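Local coordinates for tRNA nucleotidyl transferase-related protein (Thermotoga maritima, PDB 3H38), which probably builds the 3'-terminal CCA of tRNA from CTP and ATP with magnesium, this chain being the C-terminal, class II nucleotidyltransferase part of a longer protein, at residues D31-P36 / L65-Y70; P76-K81 / S89-G94; R5-L10 / G146-F151; E160-V165 / D189-E194. One frame throughout, in Å; residues are numbered along the deposited sequence.

Contact 1 (D31-P36 / L65-Y70)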
loop_
_atom_site.group_PDB
_atom_site.type_symbol
_atom_site.label_atom_id
_atom_site.label_comp_id
_atom_site.label_asym_id
_atom_site.label_seq_id
_atom_site.Cartn_x
_atom_site.Cartn_y
_atom_site.Cartn_z
ATOM N N ASP A 31 -26.202 27.145 -5.286
ATOM C CA ASP A 31 -27.374 27.877 -5.745
ATOM C C ASP A 31 -27.025 29.273 -6.255
ATOM O O ASP A 31 -27.588 29.739 -7.243
ATOM C CB ASP A 31 -28.385 28.022 -4.614
ATOM C CG ASP A 31 -29.156 26.750 -4.362
ATOM O OD1 ASP A 31 -28.850 25.747 -5.048
ATOM O OD2 ASP A 31 -30.065 26.756 -3.493
ATOM N N GLU A 32 -26.105 29.936 -5.574
ATOM C CA GLU A 32 -25.800 31.325 -5.877
ATOM C C GLU A 32 -25.013 31.455 -7.168
ATOM O O GLU A 32 -24.896 32.546 -7.716
ATOM C CB GLU A 32 -25.048 31.977 -4.721
ATOM C CG GLU A 32 -25.954 32.344 -3.550
ATOM C CD GLU A 32 -25.170 32.673 -2.292
ATOM O OE1 GLU A 32 -25.803 33.039 -1.282
ATOM O OE2 GLU A 32 -23.924 32.554 -2.304
ATOM N N VAL A 33 -24.479 30.336 -7.648
ATOM C CA VAL A 33 -23.787 30.299 -8.929
ATOM C C VAL A 33 -24.413 29.240 -9.830
ATOM O O VAL A 33 -23.833 28.835 -10.829
ATOM C CB VAL A 33 -22.295 30.014 -8.749
ATOM C CG1 VAL A 33 -21.636 31.167 -8.019
ATOM C CG2 VAL A 33 -22.088 28.698 -7.982
ATOM N N ASN A 34 -25.606 28.789 -9.461
ATOM C CA ASN A 34 -26.355 27.860 -10.302
ATOM C C ASN A 34 -25.649 26.550 -10.658
ATOM O O ASN A 34 -25.743 26.080 -11.789
ATOM C CB ASN A 34 -26.826 28.564 -11.576
ATOM C CG ASN A 34 -27.808 29.674 -11.287
ATOM O OD1 ASN A 34 -28.917 29.427 -10.801
ATOM N ND2 ASN A 34 -27.403 30.912 -11.569
ATOM N N MET A 35 -24.963 25.959 -9.685
ATOM C CA MET A 35 -24.376 24.624 -9.837
ATOM C C MET A 35 -24.958 23.697 -8.779
ATOM O O MET A 35 -24.986 24.045 -7.600
ATOM C CB MET A 35 -22.869 24.684 -9.651
ATOM C CG MET A 35 -22.108 25.414 -10.778
ATOM S SD MET A 35 -20.377 25.489 -10.339
ATOM C CE MET A 35 -19.851 27.051 -11.072
ATOM N N PRO A 36 -25.464 22.527 -9.192
ATOM C CA PRO A 36 -25.805 21.498 -8.191
ATOM C C PRO A 36 -24.551 20.983 -7.486
ATOM O O PRO A 36 -23.595 20.640 -8.170
ATOM C CB PRO A 36 -26.445 20.390 -9.029
ATOM C CG PRO A 36 -26.981 21.136 -10.274
ATOM C CD PRO A 36 -25.937 22.184 -10.544
ATOM N N LEU A 65 -13.547 25.463 -11.133
ATOM C CA LEU A 65 -12.851 26.704 -10.808
ATOM C C LEU A 65 -13.748 27.867 -10.468
ATOM O O LEU A 65 -13.554 28.486 -9.464
ATOM C CB LEU A 65 -11.884 27.105 -11.898
ATOM C CG LEU A 65 -10.766 26.131 -12.202
ATOM C CD1 LEU A 65 -9.473 26.845 -12.071
ATOM C CD2 LEU A 65 -10.798 24.952 -11.301
ATOM N N GLU A 66 -14.727 28.159 -11.296
ATOM C CA GLU A 66 -15.692 29.148 -10.921
ATOM C C GLU A 66 -16.085 28.977 -9.494
ATOM O O GLU A 66 -16.150 29.921 -8.757
ATOM C CB GLU A 66 -16.980 28.977 -11.676
ATOM C CG GLU A 66 -16.963 29.281 -13.099
ATOM C CD GLU A 66 -18.332 29.513 -13.601
ATOM O OE1 GLU A 66 -18.692 28.960 -14.638
ATOM O OE2 GLU A 66 -19.060 30.259 -12.948
ATOM N N PHE A 67 -16.433 27.761 -9.133
ATOM C CA PHE A 67 -17.005 27.449 -7.826
ATOM C C PHE A 67 -15.958 27.621 -6.731
ATOM O O PHE A 67 -16.206 28.257 -5.720
ATOM C CB PHE A 67 -17.550 26.019 -7.816
ATOM C CG PHE A 67 -18.253 25.666 -6.565
ATOM C CD1 PHE A 67 -19.622 25.820 -6.464
ATOM C CD2 PHE A 67 -17.549 25.201 -5.468
ATOM C CE1 PHE A 67 -20.290 25.513 -5.289
ATOM C CE2 PHE A 67 -18.215 24.879 -4.268
ATOM C CZ PHE A 67 -19.587 25.037 -4.188
ATOM N N ALA A 68 -14.788 27.028 -6.928
ATOM C CA ALA A 68 -13.714 27.194 -5.964
ATOM C C ALA A 68 -13.416 28.683 -5.753
ATOM O O ALA A 68 -13.269 29.128 -4.622
ATOM C CB ALA A 68 -12.474 26.434 -6.412
ATOM N N GLU A 69 -13.336 29.449 -6.825
ATOM C CA GLU A 69 -13.085 30.868 -6.738
ATOM C C GLU A 69 -14.146 31.575 -5.916
ATOM O O GLU A 69 -13.858 32.353 -5.037
ATOM C CB GLU A 69 -13.016 31.464 -8.139
ATOM C CG GLU A 69 -11.624 31.503 -8.742
ATOM C CD GLU A 69 -11.619 31.465 -10.261
ATOM O OE1 GLU A 69 -12.689 31.396 -10.878
ATOM O OE2 GLU A 69 -10.536 31.519 -10.863
ATOM N N TYR A 70 -15.387 31.291 -6.231
ATOM C CA TYR A 70 -16.527 31.839 -5.515
ATOM C C TYR A 70 -16.490 31.461 -4.047
ATOM O O TYR A 70 -16.655 32.316 -3.176
ATOM C CB TYR A 70 -17.827 31.325 -6.121
ATOM C CG TYR A 70 -19.032 31.984 -5.525
ATOM C CD1 TYR A 70 -19.309 33.318 -5.785
ATOM C CD2 TYR A 70 -19.890 31.285 -4.689
ATOM C CE1 TYR A 70 -20.413 33.939 -5.238
ATOM C CE2 TYR A 70 -21.003 31.898 -4.131
ATOM C CZ TYR A 70 -21.257 33.226 -4.411
ATOM O OH TYR A 70 -22.354 33.845 -3.862
#
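The hydroxyl of Tyr70 gives its proton to Glu32, OH to OE2 being 2.6 Å, a short bond that reaches the oxygen from above the carboxylate plane. Ring and carboxylate stand 86° apart, with OE2 near the ring plane at its edge. The other oxygen of Glu32 pairs with Lys28, so the carboxylate is held at both ends. Tyr70 CG is anti to the backbone N (chi1 -173°), and one face of the ring is covered by Val33, whose CG1 lies 3.7 Å from the centroid of Tyr70 and 11° off its normal, a CH-pi contact over the centre; CG2 turns instead to Phe67 CD1. Met35 follows the Schellman turn that closes helix 17-32 at Asn34. Its SD is 3.8 Å from Phe67 CB and makes an oblique Met-aromatic contact with that ring, while its CE reaches Glu66 CB at 3.5 Å. A leucine in place of Tyr70 would probably leave Glu32 OE2 without its hydroxyl donor and Val33 CG1 without a flat surface to rest on. The chemistry is graded: a hydrogen-bonded charge, Glu32, on the exposed side, with the aromatic and sulfur contacts of the buried Phe67 and Met35 inside.

Contact 2 (P76-K81 / S89-G94)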
loop_
_atom_site.group_PDB
_atom_site.type_symbol
_atom_site.label_atom_id
_atom_site.label_comp_id
_atom_site.label_asym_id
_atom_site.label_seq_id
_atom_site.Cartn_x
_atom_site.Cartn_y
_atom_site.Cartn_z
ATOM N N PRO A 76 -11.851 31.920 3.573
ATOM C CA PRO A 76 -10.453 32.333 3.421
ATOM C C PRO A 76 -9.496 31.146 3.471
ATOM O O PRO A 76 -9.346 30.497 4.510
ATOM C CB PRO A 76 -10.229 33.252 4.622
ATOM C CG PRO A 76 -11.604 33.749 4.979
ATOM C CD PRO A 76 -12.514 32.596 4.703
ATOM N N GLY A 77 -8.861 30.866 2.340
ATOM C CA GLY A 77 -7.909 29.775 2.247
ATOM C C GLY A 77 -7.062 29.867 0.990
ATOM O O GLY A 77 -7.187 30.815 0.212
ATOM N N LYS A 78 -6.224 28.868 0.777
ATOM C CA LYS A 78 -5.365 28.856 -0.383
ATOM C C LYS A 78 -5.891 27.973 -1.474
ATOM O O LYS A 78 -6.209 26.830 -1.266
ATOM C CB LYS A 78 -3.959 28.444 0.013
ATOM C CG LYS A 78 -3.295 27.467 -0.874
ATOM C CD LYS A 78 -2.123 26.896 -0.149
ATOM C CE LYS A 78 -1.066 26.402 -1.098
ATOM N NZ LYS A 78 -0.339 25.285 -0.495
ATOM N N LEU A 79 -5.990 28.541 -2.649
ATOM C CA LEU A 79 -6.652 27.853 -3.754
ATOM C C LEU A 79 -5.662 27.314 -4.783
ATOM O O LEU A 79 -5.053 28.070 -5.545
ATOM C CB LEU A 79 -7.685 28.769 -4.413
ATOM C CG LEU A 79 -8.756 28.120 -5.296
ATOM C CD1 LEU A 79 -8.409 28.236 -6.767
ATOM C CD2 LEU A 79 -8.983 26.672 -4.905
ATOM N N VAL A 80 -5.507 25.995 -4.781
ATOM C CA VAL A 80 -4.625 25.297 -5.707
ATOM C C VAL A 80 -5.434 24.764 -6.898
ATOM O O VAL A 80 -6.392 24.012 -6.710
ATOM C CB VAL A 80 -3.901 24.120 -4.978
ATOM C CG1 VAL A 80 -3.052 23.274 -5.941
ATOM C CG2 VAL A 80 -3.045 24.644 -3.841
ATOM N N LYS A 81 -5.065 25.097 -8.122
ATOM C CA LYS A 81 -5.686 24.415 -9.248
ATOM C C LYS A 81 -5.032 23.081 -9.335
ATOM O O LYS A 81 -4.324 22.694 -8.436
ATOM C CB LYS A 81 -5.545 25.132 -10.574
ATOM C CG LYS A 81 -5.364 26.599 -10.459
ATOM C CD LYS A 81 -6.654 27.332 -10.617
ATOM C CE LYS A 81 -6.640 28.573 -9.776
ATOM N NZ LYS A 81 -7.542 29.574 -10.316
ATOM N N SER A 89 -8.515 22.417 -5.227
ATOM C CA SER A 89 -8.570 22.169 -3.794
ATOM C C SER A 89 -8.453 23.490 -3.039
ATOM O O SER A 89 -7.539 24.264 -3.291
ATOM C CB SER A 89 -7.472 21.192 -3.390
ATOM O OG SER A 89 -7.645 19.961 -4.068
ATOM N N LEU A 90 -9.351 23.729 -2.107
ATOM C CA LEU A 90 -9.239 24.915 -1.305
ATOM C C LEU A 90 -8.755 24.490 0.048
ATOM O O LEU A 90 -9.375 23.704 0.735
ATOM C CB LEU A 90 -10.557 25.659 -1.206
ATOM C CG LEU A 90 -10.627 27.078 -0.665
ATOM C CD1 LEU A 90 -9.519 27.938 -1.102
ATOM C CD2 LEU A 90 -11.879 27.713 -1.055
ATOM N N PHE A 91 -7.611 25.021 0.415
ATOM C CA PHE A 91 -7.007 24.750 1.708
ATOM C C PHE A 91 -7.355 25.857 2.682
ATOM O O PHE A 91 -6.818 26.962 2.592
ATOM C CB PHE A 91 -5.490 24.665 1.571
ATOM C CG PHE A 91 -5.025 23.535 0.707
ATOM C CD1 PHE A 91 -4.742 22.298 1.261
ATOM C CD2 PHE A 91 -4.871 23.707 -0.661
ATOM C CE1 PHE A 91 -4.311 21.243 0.460
ATOM C CE2 PHE A 91 -4.443 22.664 -1.461
ATOM C CZ PHE A 91 -4.165 21.425 -0.898
ATOM N N LEU A 92 -8.250 25.562 3.616
ATOM C CA LEU A 92 -8.688 26.553 4.591
ATOM C C LEU A 92 -7.683 26.716 5.722
ATOM O O LEU A 92 -7.171 25.731 6.256
ATOM C CB LEU A 92 -10.037 26.149 5.166
ATOM C CG LEU A 92 -11.006 25.749 4.063
ATOM C CD1 LEU A 92 -12.306 25.284 4.677
ATOM C CD2 LEU A 92 -11.208 26.922 3.099
ATOM N N LYS A 93 -7.415 27.965 6.088
ATOM C CA LYS A 93 -6.471 28.267 7.155
ATOM C C LYS A 93 -6.830 27.546 8.457
ATOM O O LYS A 93 -5.946 27.153 9.225
ATOM C CB LYS A 93 -6.393 29.776 7.375
ATOM C CG LYS A 93 -5.945 30.544 6.142
ATOM C CD LYS A 93 -4.552 30.108 5.703
ATOM C CE LYS A 93 -3.525 30.348 6.804
ATOM N NZ LYS A 93 -2.123 30.210 6.318
ATOM N N GLY A 94 -8.129 27.369 8.690
ATOM C CA GLY A 94 -8.607 26.653 9.859
ATOM C C GLY A 94 -8.038 25.249 9.954
ATOM O O GLY A 94 -8.091 24.620 11.011
#
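Lys78 and Phe91 lie side by side and point the same way, on the face of the hairpin that also carries Val80 and Ser89. The ammonium of Lys78 comes over the ring, NZ standing 5.1 Å from the centroid of Phe91, so any cation-pi attraction is long and weak at most. A chi1 of -64° puts Phe91 CG anti to the carbonyl carbon, beside the backbone N; the ring lies next to Val80, which crosses it obliquely and brings CG2 within a tight 3.4 Å of Phe91 CE2. On the reverse face Leu79 and Leu90 meet, CB to CD1 at 3.9 Å. Gly77 faces Leu92 in a non-hydrogen-bonded pair, their CA atoms 4.1 Å apart, and the backbones come close there, with Gly77 CA 3.0 Å from Phe91 O. Between the faces, the pairs Lys78-Phe91 and Val80-Ser89 each exchange two backbone bonds, the straightest being Phe91 N to Lys78 O at 2.8 Å. Helix 64-72 covers the leucine face through Ala68 and Lys72. The other face has a polar end: Ser89 OG bonds to His82 and to Asp99, a magnesium ligand in another structure of this protein. The antiparallel pairing therefore presents an apolar side, Leu79 and Leu90, to helix 64-72 and, on its other side, a serine that probably helps position a metal-binding carboxylate.

Contact 3 (R5-L10 / G146-F151)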
loop_
_atom_site.group_PDB
_atom_site.type_symbol
_atom_site.label_atom_id
_atom_site.label_comp_id
_atom_site.label_asym_id
_atom_site.label_seq_id
_atom_site.Cartn_x
_atom_site.Cartn_y
_atom_site.Cartn_z
ATOM N N ARG A 5 -33.289 9.138 -0.974
ATOM C CA ARG A 5 -33.560 8.863 0.425
ATOM C C ARG A 5 -33.057 10.055 1.257
ATOM O O ARG A 5 -32.021 10.638 0.954
ATOM C CB ARG A 5 -32.837 7.574 0.797
ATOM C CG ARG A 5 -32.953 7.159 2.229
ATOM C CD ARG A 5 -32.131 5.891 2.485
ATOM N NE ARG A 5 -32.274 4.892 1.423
ATOM C CZ ARG A 5 -33.002 3.780 1.519
ATOM N NH1 ARG A 5 -33.662 3.489 2.639
ATOM N NH2 ARG A 5 -33.055 2.941 0.495
ATOM N N ASP A 6 -33.806 10.457 2.278
ATOM C CA ASP A 6 -33.424 11.635 3.054
ATOM C C ASP A 6 -32.510 11.159 4.171
ATOM O O ASP A 6 -32.974 10.456 5.086
ATOM C CB ASP A 6 -34.683 12.271 3.648
ATOM C CG ASP A 6 -34.402 13.581 4.385
ATOM O OD1 ASP A 6 -35.371 14.180 4.892
ATOM O OD2 ASP A 6 -33.235 14.021 4.452
ATOM N N VAL A 7 -31.225 11.508 4.097
ATOM C CA VAL A 7 -30.284 11.084 5.146
ATOM C C VAL A 7 -29.841 12.246 6.024
ATOM O O VAL A 7 -28.772 12.202 6.636
ATOM C CB VAL A 7 -29.039 10.335 4.608
ATOM C CG1 VAL A 7 -29.441 9.055 3.869
ATOM C CG2 VAL A 7 -28.181 11.228 3.744
ATOM N N SER A 8 -30.700 13.261 6.098
ATOM C CA SER A 8 -30.460 14.473 6.871
ATOM C C SER A 8 -30.227 14.239 8.337
ATOM O O SER A 8 -29.315 14.818 8.913
ATOM C CB SER A 8 -31.630 15.467 6.706
ATOM O OG SER A 8 -31.415 16.207 5.532
ATOM N N LYS A 9 -31.052 13.417 8.951
ATOM C CA LYS A 9 -30.921 13.096 10.344
ATOM C C LYS A 9 -29.619 12.411 10.603
ATOM O O LYS A 9 -28.900 12.803 11.483
ATOM C CB LYS A 9 -32.048 12.213 10.789
ATOM C CG LYS A 9 -33.305 12.910 11.074
ATOM C CD LYS A 9 -34.382 11.926 11.371
ATOM C CE LYS A 9 -34.871 11.255 10.117
ATOM N NZ LYS A 9 -36.343 11.121 10.005
ATOM N N LEU A 10 -29.281 11.443 9.779
ATOM C CA LEU A 10 -28.066 10.697 9.898
ATOM C C LEU A 10 -26.847 11.596 9.814
ATOM O O LEU A 10 -25.926 11.403 10.530
ATOM C CB LEU A 10 -28.045 9.646 8.814
ATOM C CG LEU A 10 -27.281 8.337 8.887
ATOM C CD1 LEU A 10 -26.354 8.126 7.790
ATOM C CD2 LEU A 10 -26.647 8.075 10.197
ATOM N N GLY A 146 -29.002 16.836 2.091
ATOM C CA GLY A 146 -29.131 15.556 2.767
ATOM C C GLY A 146 -29.838 14.472 1.967
ATOM O O GLY A 146 -30.246 13.442 2.521
ATOM N N LEU A 147 -29.983 14.709 0.667
ATOM C CA LEU A 147 -30.593 13.739 -0.241
ATOM C C LEU A 147 -29.579 12.696 -0.702
ATOM O O LEU A 147 -28.601 13.022 -1.367
ATOM C CB LEU A 147 -31.198 14.430 -1.482
ATOM C CG LEU A 147 -32.046 13.465 -2.331
ATOM C CD1 LEU A 147 -33.173 12.823 -1.522
ATOM C CD2 LEU A 147 -32.616 14.137 -3.562
ATOM N N LEU A 148 -29.819 11.439 -0.353
ATOM C CA LEU A 148 -28.962 10.367 -0.805
ATOM C C LEU A 148 -29.398 10.114 -2.241
ATOM O O LEU A 148 -30.598 9.911 -2.535
ATOM C CB LEU A 148 -29.153 9.098 0.037
ATOM C CG LEU A 148 -28.013 8.100 0.344
ATOM C CD1 LEU A 148 -28.531 6.670 0.277
ATOM C CD2 LEU A 148 -26.744 8.251 -0.497
ATOM N N ILE A 149 -28.430 10.163 -3.146
ATOM C CA ILE A 149 -28.697 9.775 -4.512
ATOM C C ILE A 149 -27.956 8.489 -4.759
ATOM O O ILE A 149 -26.718 8.453 -4.756
ATOM C CB ILE A 149 -28.252 10.822 -5.507
ATOM C CG1 ILE A 149 -29.122 12.076 -5.366
ATOM C CG2 ILE A 149 -28.347 10.249 -6.913
ATOM C CD1 ILE A 149 -28.353 13.317 -5.595
ATOM N N ASP A 150 -28.731 7.427 -4.913
ATOM C CA ASP A 150 -28.176 6.091 -5.018
ATOM C C ASP A 150 -28.804 5.332 -6.189
ATOM O O ASP A 150 -29.840 4.683 -6.064
ATOM C CB ASP A 150 -28.336 5.346 -3.699
ATOM C CG ASP A 150 -27.927 3.898 -3.798
ATOM O OD1 ASP A 150 -28.572 3.078 -3.138
ATOM O OD2 ASP A 150 -26.988 3.571 -4.553
ATOM N N PHE A 151 -28.159 5.439 -7.338
ATOM C CA PHE A 151 -28.743 4.946 -8.567
ATOM C C PHE A 151 -28.573 3.445 -8.620
ATOM O O PHE A 151 -29.342 2.761 -9.297
ATOM C CB PHE A 151 -28.072 5.609 -9.799
ATOM C CG PHE A 151 -28.347 7.089 -9.933
ATOM C CD1 PHE A 151 -29.607 7.540 -10.347
ATOM C CD2 PHE A 151 -27.357 8.033 -9.652
ATOM C CE1 PHE A 151 -29.895 8.920 -10.476
ATOM C CE2 PHE A 151 -27.637 9.407 -9.787
ATOM C CZ PHE A 151 -28.921 9.852 -10.202
HETATM O O HOH W 1 -31.118 3.705 -2.068
#
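Strands 4-6 and 147-149 run antiparallel, with Leu148 N bonded to Arg5 O at 2.7 Å, a longer return bond from Arg5 N to Leu148 O, and a third from Val7 N to Gly146 O, also 2.7 Å. Val7 wedges its two methyls against the partner strand: CG1 packs on Leu148 CB at 3.8 Å, and CG2, in the crowded position between backbone N and carbonyl carbon, sits 3.3 Å from Gly146 O. An alanine here would probably leave a gap beside Leu148, where CG1 packs, and take away the CG2 contact with Gly146 O. Gly146 has positive phi (84°), and its CA lies 3.6 Å from Ser8 OG. The pairing adds the N-terminal strand to one edge of the mixed sheet of the poly(A) polymerase-type head domain, and the chain then passes straight into helix 8-14. At that switch Asp6 forms an Asx turn: its CG is anti to the backbone N (chi1 -175°), and OD2 accepts from Ser8 N at 3.1 Å, approached from above the carboxylate plane, with a weak bond from Ser8 OG besides. At the other end of the pairing, the Arg5 guanidinium makes a cation-pi contact with Tyr155. A water at its edge is weakly bonded to Arg5 NH2 and donates to Asp150 OD1 at 2.8 Å, an oxygen that also accepts from Tyr155 N, while OD2 of the same carboxylate receives Gly154 N.

Contact 4 (E160-V165 / D189-E194)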
loop_
_atom_site.group_PDB
_atom_site.type_symbol
_atom_site.label_atom_id
_atom_site.label_comp_id
_atom_site.label_asym_id
_atom_site.label_seq_id
_atom_site.Cartn_x
_atom_site.Cartn_y
_atom_site.Cartn_z
ATOM N N GLU A 160 -25.917 -5.659 2.946
ATOM C CA GLU A 160 -25.723 -7.060 2.578
ATOM C C GLU A 160 -24.253 -7.424 2.456
ATOM O O GLU A 160 -23.909 -8.567 2.078
ATOM C CB GLU A 160 -26.447 -7.370 1.273
ATOM C CG GLU A 160 -27.882 -6.920 1.310
ATOM C CD GLU A 160 -28.780 -7.714 0.390
ATOM O OE1 GLU A 160 -30.014 -7.704 0.629
ATOM O OE2 GLU A 160 -28.257 -8.341 -0.560
ATOM N N GLY A 161 -23.394 -6.450 2.776
ATOM C CA GLY A 161 -21.953 -6.666 2.790
ATOM C C GLY A 161 -21.396 -7.079 1.441
ATOM O O GLY A 161 -20.569 -8.010 1.369
ATOM N N VAL A 162 -21.827 -6.374 0.383
ATOM C CA VAL A 162 -21.574 -6.794 -1.000
ATOM C C VAL A 162 -20.694 -5.837 -1.805
ATOM O O VAL A 162 -20.857 -4.615 -1.749
ATOM C CB VAL A 162 -22.905 -7.061 -1.759
ATOM C CG1 VAL A 162 -22.791 -6.681 -3.224
ATOM C CG2 VAL A 162 -23.306 -8.514 -1.621
ATOM N N ILE A 163 -19.739 -6.409 -2.530
ATOM C CA ILE A 163 -18.958 -5.666 -3.508
ATOM C C ILE A 163 -19.517 -5.995 -4.882
ATOM O O ILE A 163 -19.484 -7.146 -5.299
ATOM C CB ILE A 163 -17.466 -6.033 -3.474
ATOM C CG1 ILE A 163 -16.881 -5.783 -2.084
ATOM C CG2 ILE A 163 -16.692 -5.228 -4.547
ATOM C CD1 ILE A 163 -16.992 -4.328 -1.653
ATOM N N ARG A 164 -20.044 -4.981 -5.564
ATOM C CA ARG A 164 -20.710 -5.163 -6.848
ATOM C C ARG A 164 -20.289 -4.045 -7.803
ATOM O O ARG A 164 -20.289 -2.880 -7.430
ATOM C CB ARG A 164 -22.240 -5.151 -6.663
ATOM C CG ARG A 164 -23.021 -5.651 -7.862
ATOM C CD ARG A 164 -24.514 -5.319 -7.761
ATOM N NE ARG A 164 -25.050 -5.666 -6.444
ATOM C CZ ARG A 164 -25.814 -6.724 -6.163
ATOM N NH1 ARG A 164 -26.245 -6.915 -4.922
ATOM N NH2 ARG A 164 -26.169 -7.581 -7.105
ATOM N N VAL A 165 -19.923 -4.404 -9.030
ATOM C CA VAL A 165 -19.611 -3.411 -10.056
ATOM C C VAL A 165 -20.897 -2.822 -10.672
ATOM O O VAL A 165 -21.981 -3.439 -10.610
ATOM C CB VAL A 165 -18.702 -4.002 -11.179
ATOM C CG1 VAL A 165 -17.309 -4.332 -10.647
ATOM C CG2 VAL A 165 -19.365 -5.213 -11.848
ATOM N N ASP A 189 -16.019 -6.303 5.993
ATOM C CA ASP A 189 -15.995 -7.765 5.890
ATOM C C ASP A 189 -16.910 -8.198 4.756
ATOM O O ASP A 189 -17.947 -8.842 4.963
ATOM C CB ASP A 189 -16.327 -8.466 7.214
ATOM C CG ASP A 189 -15.986 -9.957 7.192
ATOM O OD1 ASP A 189 -15.561 -10.468 6.131
ATOM O OD2 ASP A 189 -16.155 -10.622 8.237
ATOM N N PHE A 190 -16.537 -7.827 3.540
ATOM C CA PHE A 190 -17.492 -7.966 2.455
ATOM C C PHE A 190 -17.223 -9.136 1.570
ATOM O O PHE A 190 -16.141 -9.702 1.596
ATOM C CB PHE A 190 -17.619 -6.679 1.657
ATOM C CG PHE A 190 -18.478 -5.666 2.327
ATOM C CD1 PHE A 190 -18.922 -4.545 1.654
ATOM C CD2 PHE A 190 -18.861 -5.854 3.640
ATOM C CE1 PHE A 190 -19.705 -3.629 2.292
ATOM C CE2 PHE A 190 -19.645 -4.947 4.277
ATOM C CZ PHE A 190 -20.071 -3.830 3.614
ATOM N N ARG A 191 -18.240 -9.514 0.809
ATOM C CA ARG A 191 -18.086 -10.560 -0.190
ATOM C C ARG A 191 -18.382 -9.978 -1.574
ATOM O O ARG A 191 -19.216 -9.075 -1.729
ATOM C CB ARG A 191 -19.009 -11.744 0.116
ATOM C CG ARG A 191 -20.503 -11.444 -0.149
ATOM C CD ARG A 191 -21.391 -12.639 0.184
ATOM N NE ARG A 191 -22.382 -12.895 -0.859
ATOM C CZ ARG A 191 -23.660 -12.532 -0.796
ATOM N NH1 ARG A 191 -24.476 -12.817 -1.809
ATOM N NH2 ARG A 191 -24.124 -11.889 0.277
ATOM N N ILE A 192 -17.689 -10.492 -2.578
ATOM C CA ILE A 192 -17.964 -10.138 -3.963
ATOM C C ILE A 192 -19.155 -10.937 -4.484
ATOM O O ILE A 192 -19.100 -12.163 -4.596
ATOM C CB ILE A 192 -16.721 -10.342 -4.849
ATOM C CG1 ILE A 192 -15.642 -9.322 -4.450
ATOM C CG2 ILE A 192 -17.084 -10.218 -6.348
ATOM C CD1 ILE A 192 -14.205 -9.701 -4.825
ATOM N N GLU A 193 -20.247 -10.246 -4.782
ATOM C CA GLU A 193 -21.464 -10.955 -5.148
ATOM C C GLU A 193 -21.221 -11.774 -6.394
ATOM O O GLU A 193 -20.361 -11.440 -7.219
ATOM C CB GLU A 193 -22.639 -9.986 -5.324
ATOM C CG GLU A 193 -22.534 -9.015 -6.489
ATOM C CD GLU A 193 -23.152 -9.582 -7.752
ATOM O OE1 GLU A 193 -23.879 -10.608 -7.650
ATOM O OE2 GLU A 193 -22.933 -8.996 -8.837
ATOM N N GLU A 194 -21.967 -12.842 -6.527
ATOM C CA GLU A 194 -21.830 -13.798 -7.593
ATOM C C GLU A 194 -21.527 -13.291 -8.958
ATOM O O GLU A 194 -20.559 -13.666 -9.556
ATOM C CB GLU A 194 -23.084 -14.617 -7.679
ATOM C CG GLU A 194 -22.887 -16.002 -8.117
ATOM C CD GLU A 194 -24.112 -16.835 -7.850
ATOM O OE1 GLU A 194 -25.140 -16.591 -8.490
ATOM O OE2 GLU A 194 -24.050 -17.724 -6.985
#
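A two-stranded parallel sheet, 162-163 with 191-192, ties the poly(A) polymerase-type head region to the probable RNA-binding region. Backbone bonds alternate across it: Arg191 N to Gly161 O and Ile163 N to Arg191 O, both 2.8 Å, then a longer one from Glu193 N to Ile163 O. Gly161, which ends helix 154-159 in a Schellman motif, slides under Phe190: its CA lies 3.3 Å from the Phe190 ring centroid, 15° off the normal. Ile163 CD1 meets the same ring at its edge, and Ile163 CB rests on Ile192 CG1. On the other side of the sheet Val162 CG2 lies over one face of the Arg191 guanidinium, toward its rim. Glu193 CG sits between the backbone N and the carbonyl carbon (chi1 66°), against Arg164 CG. The two flat groups stack, planes 19° apart; Arg164 NH2 to Glu193 OE1 is a long 3.8 Å, an attraction of charges without a directed N-H. Stronger partners are Asp157 for Arg164 and the backbone of Thr195 and Thr196 for Glu193, which caps helix 194-205. The sheet lies between helices 154-159 and 194-205; its strands connect through helices 170-173 and 177-187, the latter carrying nucleotide-binding Arg177, Arg180, Arg183 and Arg187.

How the contacts relate
Contacts 2 and 3 pair strands at the two outer edges of one mixed sheet, yet differ in burial: contact 2 is a surface hairpin, contact 3 a partly buried pairing of segments far apart in sequence whose loop encloses both contacts 1 and 2. Contact 1, also partly buried, is carried by side chains alone and touches contact 2, where Ala68 meets Leu79 and Leu65 meets Lys81. Contact 4, partly buried too, uses a separate parallel sheet, its nearest atoms about 10 Å from contact 3, about 24 Å from contact 1 and about 26 Å from contact 2. Charge serves differently: a direct hydrogen bond in contact 1, a water link in contact 3, a stacked ion pair in contact 4.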